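Local coordinates for recombination protein uvsY (PDB 4ZWS) that acts as a recombination mediator of phage T4, promoting assembly of UvsX recombinase on single-stranded DNA and helping it displace bound gp32, at residues 1-13 with 31-43. Residues are numbered along the deposited sequence; the frame is centred on the assembly and turned at random.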
ATOM      1  N   MET A   1      15.026  21.316  19.665  1.00 56.72           N
ATOM      2  CA  MET A   1      13.628  21.670  19.466  1.00 56.36           C
ATOM      3  C   MET A   1      12.736  20.977  20.479  1.00 55.43           C
ATOM      4  O   MET A   1      12.958  19.819  20.809  1.00 53.54           O
ATOM      5  CB  MET A   1      13.177  21.273  18.065  1.00 55.41           C
ATOM      6  CG  MET A   1      14.029  21.838  16.976  1.00 51.34           C
ATOM      7  SD  MET A   1      13.370  21.382  15.382  1.00 62.53           S
ATOM      8  CE  MET A   1      14.586  22.144  14.307  1.00 64.33           C
ATOM      9  N   ARG A   2      11.702  21.673  20.936  1.00 61.94           N
ATOM     10  CA  ARG A   2      10.676  21.052  21.766  1.00 59.30           C
ATOM     11  C   ARG A   2       9.393  20.880  20.961  1.00 58.44           C
ATOM     12  O   ARG A   2       8.970  21.789  20.230  1.00 59.27           O
ATOM     13  CB  ARG A   2      10.411  21.871  23.044  1.00 54.61           C
ATOM     14  CG  ARG A   2      11.439  21.609  24.123  1.00 74.08           C
ATOM     15  CD  ARG A   2      11.353  22.558  25.311  1.00 81.16           C
ATOM     16  NE  ARG A   2      11.530  23.955  24.943  1.00 93.14           N
ATOM     17  CZ  ARG A   2      11.838  24.915  25.807  1.00 97.06           C
ATOM     18  NH1 ARG A   2      12.022  24.614  27.088  1.00 92.84           N
ATOM     19  NH2 ARG A   2      11.969  26.172  25.389  1.00102.61           N
ATOM     20  N   LEU A   3       8.776  19.712  21.087  1.00 58.10           N
ATOM     21  CA  LEU A   3       7.553  19.428  20.344  1.00 52.36           C
ATOM     22  C   LEU A   3       6.495  20.510  20.561  1.00 55.18           C
ATOM     23  O   LEU A   3       5.854  20.971  19.617  1.00 51.49           O
ATOM     24  CB  LEU A   3       6.987  18.066  20.740  1.00 48.89           C
ATOM     25  CG  LEU A   3       5.629  17.758  20.106  1.00 51.52           C
ATOM     26  CD1 LEU A   3       5.737  17.804  18.594  1.00 46.94           C
ATOM     27  CD2 LEU A   3       5.122  16.411  20.571  1.00 47.95           C
ATOM     28  N   GLU A   4       6.319  20.913  21.811  1.00 52.37           N
ATOM     29  CA  GLU A   4       5.286  21.874  22.138  1.00 55.83           C
ATOM     30  C   GLU A   4       5.567  23.232  21.480  1.00 62.08           C
ATOM     31  O   GLU A   4       4.636  23.944  21.110  1.00 67.06           O
ATOM     32  CB  GLU A   4       5.158  22.016  23.652  1.00 56.47           C
ATOM     33  CG  GLU A   4       4.609  20.758  24.315  1.00 66.45           C
ATOM     34  CD  GLU A   4       5.620  19.603  24.361  1.00 74.99           C
ATOM     35  OE1 GLU A   4       6.822  19.842  24.084  1.00 71.17           O
ATOM     36  OE2 GLU A   4       5.201  18.451  24.645  1.00 74.32           O
ATOM     37  N   ASP A   5       6.842  23.572  21.295  1.00 58.15           N
ATOM     38  CA  ASP A   5       7.192  24.806  20.605  1.00 54.98           C
ATOM     39  C   ASP A   5       6.734  24.752  19.153  1.00 53.79           C
ATOM     40  O   ASP A   5       6.175  25.725  18.634  1.00 58.14           O
ATOM     41  CB  ASP A   5       8.692  25.078  20.662  1.00 55.41           C
ATOM     42  CG  ASP A   5       9.174  25.453  22.051  1.00 71.82           C
ATOM     43  OD1 ASP A   5      10.358  25.192  22.351  1.00 70.67           O
ATOM     44  OD2 ASP A   5       8.385  26.035  22.828  1.00 75.61           O
ATOM     45  N   LEU A   6       6.982  23.618  18.500  1.00 51.46           N
ATOM     46  CA  LEU A   6       6.554  23.420  17.118  1.00 54.14           C
ATOM     47  C   LEU A   6       5.038  23.469  16.984  1.00 56.56           C
ATOM     48  O   LEU A   6       4.508  24.100  16.069  1.00 55.46           O
ATOM     49  CB  LEU A   6       7.080  22.083  16.580  1.00 49.19           C
ATOM     50  CG  LEU A   6       8.604  22.011  16.441  1.00 48.30           C
ATOM     51  CD1 LEU A   6       9.032  20.677  15.855  1.00 46.86           C
ATOM     52  CD2 LEU A   6       9.061  23.132  15.554  1.00 48.87           C
ATOM     53  N   GLN A   7       4.344  22.823  17.915  1.00 56.55           N
ATOM     54  CA  GLN A   7       2.890  22.830  17.913  1.00 54.34           C
ATOM     55  C   GLN A   7       2.379  24.258  17.949  1.00 59.03           C
ATOM     56  O   GLN A   7       1.508  24.647  17.163  1.00 65.16           O
ATOM     57  CB  GLN A   7       2.351  22.034  19.089  1.00 52.66           C
ATOM     58  CG  GLN A   7       2.670  20.585  18.966  1.00 51.12           C
ATOM     59  CD  GLN A   7       2.129  19.767  20.111  1.00 61.10           C
ATOM     60  OE1 GLN A   7       1.774  20.306  21.164  1.00 61.12           O
ATOM     61  NE2 GLN A   7       2.075  18.445  19.918  1.00 57.32           N
ATOM     62  N   GLU A   8       2.949  25.040  18.853  1.00 56.17           N
ATOM     63  CA  GLU A   8       2.557  26.418  19.008  1.00 56.70           C
ATOM     64  C   GLU A   8       2.924  27.239  17.778  1.00 57.98           C
ATOM     65  O   GLU A   8       2.135  28.079  17.325  1.00 56.96           O
ATOM     66  CB  GLU A   8       3.189  26.992  20.274  1.00 58.55           C
ATOM     67  CG  GLU A   8       2.339  28.070  20.902  1.00 86.27           C
ATOM     68  CD  GLU A   8       0.900  27.618  21.127  1.00 87.33           C
ATOM     69  OE1 GLU A   8       0.686  26.453  21.550  1.00 75.69           O
ATOM     70  OE2 GLU A   8      -0.015  28.430  20.843  1.00 81.40           O
ATOM     71  N   GLU A   9       4.099  26.975  17.220  1.00 54.62           N
ATOM     72  CA  GLU A   9       4.551  27.712  16.050  1.00 54.22           C
ATOM     73  C   GLU A   9       3.657  27.480  14.826  1.00 63.77           C
ATOM     74  O   GLU A   9       3.303  28.435  14.127  1.00 53.98           O
ATOM     75  CB  GLU A   9       5.988  27.353  15.711  1.00 53.25           C
ATOM     76  CG  GLU A   9       6.550  28.207  14.600  1.00 53.37           C
ATOM     77  CD  GLU A   9       8.018  27.947  14.331  1.00 66.22           C
ATOM     78  OE1 GLU A   9       8.562  28.574  13.398  1.00 67.59           O
ATOM     79  OE2 GLU A   9       8.628  27.124  15.050  1.00 64.43           O
ATOM     80  N   LEU A  10       3.316  26.220  14.549  1.00 52.05           N
ATOM     81  CA  LEU A  10       2.446  25.913  13.420  1.00 51.58           C
ATOM     82  C   LEU A  10       1.064  26.533  13.582  1.00 57.76           C
ATOM     83  O   LEU A  10       0.494  27.066  12.618  1.00 57.93           O
ATOM     84  CB  LEU A  10       2.286  24.406  13.239  1.00 53.38           C
ATOM     85  CG  LEU A  10       1.456  23.996  12.016  1.00 50.19           C
ATOM     86  CD1 LEU A  10       2.130  24.427  10.728  1.00 49.72           C
ATOM     87  CD2 LEU A  10       1.160  22.517  12.003  1.00 49.50           C
ATOM     88  N   LYS A  11       0.543  26.482  14.807  1.00 55.22           N
ATOM     89  CA  LYS A  11      -0.788  27.009  15.096  1.00 56.17           C
ATOM     90  C   LYS A  11      -0.859  28.481  14.749  1.00 61.35           C
ATOM     91  O   LYS A  11      -1.829  28.949  14.164  1.00 64.24           O
ATOM     92  CB  LYS A  11      -1.140  26.813  16.570  1.00 57.66           C
ATOM     93  CG  LYS A  11      -2.529  27.273  16.942  1.00 60.07           C
ATOM     94  CD  LYS A  11      -2.652  27.417  18.442  1.00 62.07           C
ATOM     95  CE  LYS A  11      -4.072  27.255  18.906  1.00 64.45           C
ATOM     96  NZ  LYS A  11      -4.181  27.448  20.378  1.00 76.22           N
ATOM     97  N   LYS A  12       0.201  29.198  15.091  1.00 63.12           N
ATOM     98  CA  LYS A  12       0.300  30.604  14.769  1.00 59.20           C
ATOM     99  C   LYS A  12       0.424  30.782  13.252  1.00 58.73           C
ATOM    100  O   LYS A  12      -0.233  31.645  12.677  1.00 62.92           O
ATOM    101  CB  LYS A  12       1.477  31.213  15.544  1.00 60.60           C
ATOM    102  CG  LYS A  12       1.811  32.656  15.251  1.00 62.63           C
ATOM    103  CD  LYS A  12       3.024  33.097  16.067  1.00 77.99           C
ATOM    104  CE  LYS A  12       4.249  32.164  15.892  1.00 93.77           C
ATOM    105  NZ  LYS A  12       4.804  32.031  14.503  1.00 91.84           N
ATOM    106  N   ASP A  13       1.221  29.931  12.606  1.00 59.05           N
ATOM    107  CA  ASP A  13       1.530  30.055  11.175  1.00 58.03           C
ATOM    108  C   ASP A  13       0.346  29.859  10.229  1.00 58.54           C
ATOM    109  O   ASP A  13       0.247  30.536   9.206  1.00 63.35           O
ATOM    110  CB  ASP A  13       2.607  29.042  10.784  1.00 57.74           C
ATOM    111  CG  ASP A  13       4.009  29.482  11.161  1.00 67.70           C
ATOM    112  OD1 ASP A  13       4.204  30.663  11.528  1.00 70.72           O
ATOM    113  OD2 ASP A  13       4.913  28.615  11.127  1.00 63.35           O
ATOM    114  N   LEU A  31       6.424  29.978   4.321  1.00 58.31           N
ATOM    115  CA  LEU A  31       6.154  29.059   5.422  1.00 55.68           C
ATOM    116  C   LEU A  31       6.547  27.633   5.089  1.00 56.49           C
ATOM    117  O   LEU A  31       7.153  26.945   5.908  1.00 56.08           O
ATOM    118  CB  LEU A  31       4.679  29.085   5.808  1.00 53.48           C
ATOM    119  CG  LEU A  31       4.160  30.329   6.510  1.00 55.85           C
ATOM    120  CD1 LEU A  31       2.665  30.197   6.718  1.00 56.53           C
ATOM    121  CD2 LEU A  31       4.861  30.467   7.835  1.00 54.46           C
ATOM    122  N   TYR A  32       6.232  27.204   3.873  1.00 55.57           N
ATOM    123  CA  TYR A  32       6.562  25.858   3.467  1.00 51.39           C
ATOM    124  C   TYR A  32       8.070  25.686   3.504  1.00 61.14           C
ATOM    125  O   TYR A  32       8.600  24.747   4.108  1.00 50.81           O
ATOM    126  CB  TYR A  32       6.039  25.587   2.066  1.00 52.24           C
ATOM    127  CG  TYR A  32       6.042  24.129   1.677  1.00 56.82           C
ATOM    128  CD1 TYR A  32       7.107  23.600   0.963  1.00 52.59           C
ATOM    129  CD2 TYR A  32       5.014  23.270   2.060  1.00 51.33           C
ATOM    130  CE1 TYR A  32       7.147  22.282   0.612  1.00 61.79           C
ATOM    131  CE2 TYR A  32       5.038  21.932   1.698  1.00 51.30           C
ATOM    132  CZ  TYR A  32       6.116  21.448   0.974  1.00 55.62           C
ATOM    133  OH  TYR A  32       6.192  20.128   0.596  1.00 52.12           O
ATOM    134  N   SER A  33       8.754  26.659   2.917  1.00 58.68           N
ATOM    135  CA  SER A  33      10.205  26.699   2.925  1.00 53.68           C
ATOM    136  C   SER A  33      10.756  26.620   4.367  1.00 55.97           C
ATOM    137  O   SER A  33      11.694  25.866   4.635  1.00 52.94           O
ATOM    138  CB  SER A  33      10.677  27.945   2.193  1.00 55.47           C
ATOM    139  OG  SER A  33      12.048  28.138   2.391  1.00 72.53           O
ATOM    140  N   LYS A  34      10.168  27.392   5.285  1.00 55.26           N
ATOM    141  CA  LYS A  34      10.612  27.430   6.679  1.00 52.48           C
ATOM    142  C   LYS A  34      10.541  26.045   7.317  1.00 51.05           C
ATOM    143  O   LYS A  34      11.487  25.592   7.956  1.00 51.94           O
ATOM    144  CB  LYS A  34       9.762  28.383   7.509  1.00 52.65           C
ATOM    145  CG  LYS A  34      10.404  28.755   8.836  1.00 53.26           C
ATOM    146  CD  LYS A  34       9.446  28.598   9.990  1.00 52.64           C
ATOM    147  CE  LYS A  34       8.289  29.541   9.935  1.00 57.24           C
ATOM    148  NZ  LYS A  34       7.342  29.212  11.025  1.00 57.71           N
ATOM    149  N   TRP A  35       9.399  25.385   7.147  1.00 50.02           N
ATOM    150  CA  TRP A  35       9.183  24.069   7.739  1.00 51.32           C
ATOM    151  C   TRP A  35       9.953  22.990   6.986  1.00 51.73           C
ATOM    152  O   TRP A  35      10.333  21.980   7.563  1.00 49.23           O
ATOM    153  CB  TRP A  35       7.691  23.739   7.796  1.00 48.19           C
ATOM    154  CG  TRP A  35       6.986  24.476   8.898  1.00 50.78           C
ATOM    155  CD1 TRP A  35       6.344  25.671   8.804  1.00 49.25           C
ATOM    156  CD2 TRP A  35       6.855  24.058  10.264  1.00 48.01           C
ATOM    157  NE1 TRP A  35       5.821  26.026  10.020  1.00 49.56           N
ATOM    158  CE2 TRP A  35       6.121  25.051  10.934  1.00 51.57           C
ATOM    159  CE3 TRP A  35       7.284  22.942  10.980  1.00 49.28           C
ATOM    160  CZ2 TRP A  35       5.809  24.962  12.287  1.00 49.11           C
ATOM    161  CZ3 TRP A  35       6.972  22.855  12.329  1.00 47.83           C
ATOM    162  CH2 TRP A  35       6.242  23.860  12.965  1.00 50.11           C
ATOM    163  N   LEU A  36      10.211  23.216   5.705  1.00 53.49           N
ATOM    164  CA  LEU A  36      11.048  22.295   4.967  1.00 50.00           C
ATOM    165  C   LEU A  36      12.441  22.281   5.576  1.00 52.00           C
ATOM    166  O   LEU A  36      13.039  21.215   5.728  1.00 55.11           O
ATOM    167  CB  LEU A  36      11.090  22.681   3.493  1.00 51.39           C
ATOM    168  CG  LEU A  36      11.730  21.677   2.542  1.00 56.80           C
ATOM    169  CD1 LEU A  36      11.119  20.296   2.707  1.00 52.56           C
ATOM    170  CD2 LEU A  36      11.518  22.170   1.133  1.00 53.86           C
ATOM    171  N   ASN A  37      12.918  23.451   5.994  1.00 51.36           N
ATOM    172  CA  ASN A  37      14.210  23.570   6.681  1.00 54.89           C
ATOM    173  C   ASN A  37      14.254  22.928   8.056  1.00 51.15           C
ATOM    174  O   ASN A  37      15.253  22.305   8.403  1.00 54.73           O
ATOM    175  CB  ASN A  37      14.617  25.031   6.782  1.00 59.42           C
ATOM    176  CG  ASN A  37      14.999  25.590   5.449  1.00 64.66           C
ATOM    177  OD1 ASN A  37      15.264  24.827   4.519  1.00 63.14           O
ATOM    178  ND2 ASN A  37      14.981  26.917   5.318  1.00 73.84           N
ATOM    179  N   LYS A  38      13.193  23.091   8.840  1.00 50.06           N
ATOM    180  CA  LYS A  38      13.111  22.416  10.129  1.00 49.16           C
ATOM    181  C   LYS A  38      13.302  20.921   9.907  1.00 48.24           C
ATOM    182  O   LYS A  38      14.165  20.302  10.518  1.00 48.33           O
ATOM    183  CB  LYS A  38      11.772  22.679  10.812  1.00 48.39           C
ATOM    184  CG  LYS A  38      11.640  24.041  11.441  1.00 49.47           C
ATOM    185  CD  LYS A  38      10.240  24.237  12.003  1.00 50.16           C
ATOM    186  CE  LYS A  38      10.180  25.358  13.030  1.00 56.69           C
ATOM    187  NZ  LYS A  38      10.659  26.669  12.511  1.00 61.19           N
ATOM    188  N   HIS A  39      12.514  20.377   8.983  1.00 48.52           N
ATOM    189  CA  HIS A  39      12.498  18.957   8.629  1.00 51.52           C
ATOM    190  C   HIS A  39      13.896  18.493   8.226  1.00 47.90           C
ATOM    191  O   HIS A  39      14.390  17.465   8.674  1.00 56.31           O
ATOM    192  CB  HIS A  39      11.478  18.752   7.505  1.00 46.85           C
ATOM    193  CG  HIS A  39      11.252  17.326   7.107  1.00 51.23           C
ATOM    194  ND1 HIS A  39      12.029  16.677   6.173  1.00 56.97           N
ATOM    195  CD2 HIS A  39      10.301  16.438   7.484  1.00 56.42           C
ATOM    196  CE1 HIS A  39      11.580  15.447   6.007  1.00 46.96           C
ATOM    197  NE2 HIS A  39      10.531  15.275   6.791  1.00 52.41           N
ATOM    198  N   SER A  40      14.547  19.302   7.413  1.00 57.36           N
ATOM    199  CA  SER A  40      15.874  19.011   6.910  1.00 50.88           C
ATOM    200  C   SER A  40      16.872  18.963   8.073  1.00 51.22           C
ATOM    201  O   SER A  40      17.742  18.089   8.126  1.00 55.63           O
ATOM    202  CB  SER A  40      16.263  20.058   5.880  1.00 52.69           C
ATOM    203  OG  SER A  40      17.428  19.681   5.204  1.00 66.63           O
ATOM    204  N   SER A  41      16.768  19.934   8.982  1.00 51.25           N
ATOM    205  CA  SER A  41      17.639  19.989  10.156  1.00 51.89           C
ATOM    206  C   SER A  41      17.460  18.802  11.083  1.00 51.77           C
ATOM    207  O   SER A  41      18.428  18.258  11.603  1.00 53.51           O
ATOM    208  CB  SER A  41      17.366  21.251  10.970  1.00 52.36           C
ATOM    209  OG  SER A  41      17.925  22.376  10.339  1.00 82.36           O
ATOM    210  N   ILE A  42      16.211  18.400  11.269  1.00 48.74           N
ATOM    211  CA  ILE A  42      15.886  17.283  12.128  1.00 47.47           C
ATOM    212  C   ILE A  42      16.510  16.004  11.567  1.00 50.80           C
ATOM    213  O   ILE A  42      17.075  15.227  12.327  1.00 48.42           O
ATOM    214  CB  ILE A  42      14.362  17.171  12.313  1.00 46.07           C
ATOM    215  CG1 ILE A  42      13.869  18.395  13.091  1.00 46.44           C
ATOM    216  CG2 ILE A  42      13.980  15.878  13.015  1.00 44.95           C
ATOM    217  CD1 ILE A  42      12.351  18.556  13.126  1.00 46.19           C
ATOM    218  N   LYS A  43      16.444  15.791  10.253  1.00 50.83           N
ATOM    219  CA  LYS A  43      17.114  14.628   9.690  1.00 48.26           C
ATOM    220  C   LYS A  43      18.613  14.640  10.008  1.00 49.85           C
ATOM    221  O   LYS A  43      19.192  13.605  10.349  1.00 49.91           O
ATOM    222  CB  LYS A  43      16.922  14.519   8.171  1.00 49.05           C
ATOM    223  CG  LYS A  43      15.607  13.916   7.712  1.00 47.91           C
ATOM    224  CD  LYS A  43      15.526  13.806   6.179  1.00 55.73           C
ATOM    225  CE  LYS A  43      15.657  15.152   5.485  1.00 80.21           C
ATOM    226  NZ  LYS A  43      15.862  15.019   4.009  1.00 89.20           N
TER
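W35 reaches across from helix 21-64 and sits as a knob among L6, E9, L10 and D13 of helix 3-14. Its indole N-H points at the carboxylate of D13, with NE1 3.0 Å from OD2. D13 OD2 uses its anti lone pair, and the bond lies close to the indole plane. The ring is sandwiched at its rim: L10 CD1 lies over one face and K38 CD over the other. The far, benzo end of the ring meets the helix backbone edge-on. There W35 CH2 is 3.6 Å from L6 O, while the side chain of L6 touches CZ3 with CD2.

D13 OD2 accepts a second bond, from K34 NZ on its syn side. K34 NZ also pairs with E9 OE1, at 2.7 Å, so one ammonium group joins two acids a helical turn apart. E9 is extended, with CG anti to the backbone N (chi1 -174°), and this carries its carboxylate out to both lysines. K38 NZ binds the same E9 OE1 at 3.0 Å. The two lysines come from the same face of the carboxylate, K34 on the anti side and K38 on the syn side. The clustered positive charge probably keeps both acids ionised. K12 adds a weak salt bridge to D13 OD1.

Further contacts flank this network. The L31 methyl CD2 packs against the D13 carboxylate carbon CG at 3.6 Å, and M1 SD makes an apolar contact with I42 CD1 at 3.8 Å.

Segments 3-13 and 31-43 run nearly antiparallel (167°), their axes 12.2 Å apart at closest approach. Helix 91-135 packs alongside: I117 touches W35 and L106 touches M1. L3, Q7 and L10 face a second subunit, whereas Y32, L36 and H39 meet F133 of a third, placing the pair within the heptameric alpha barrel.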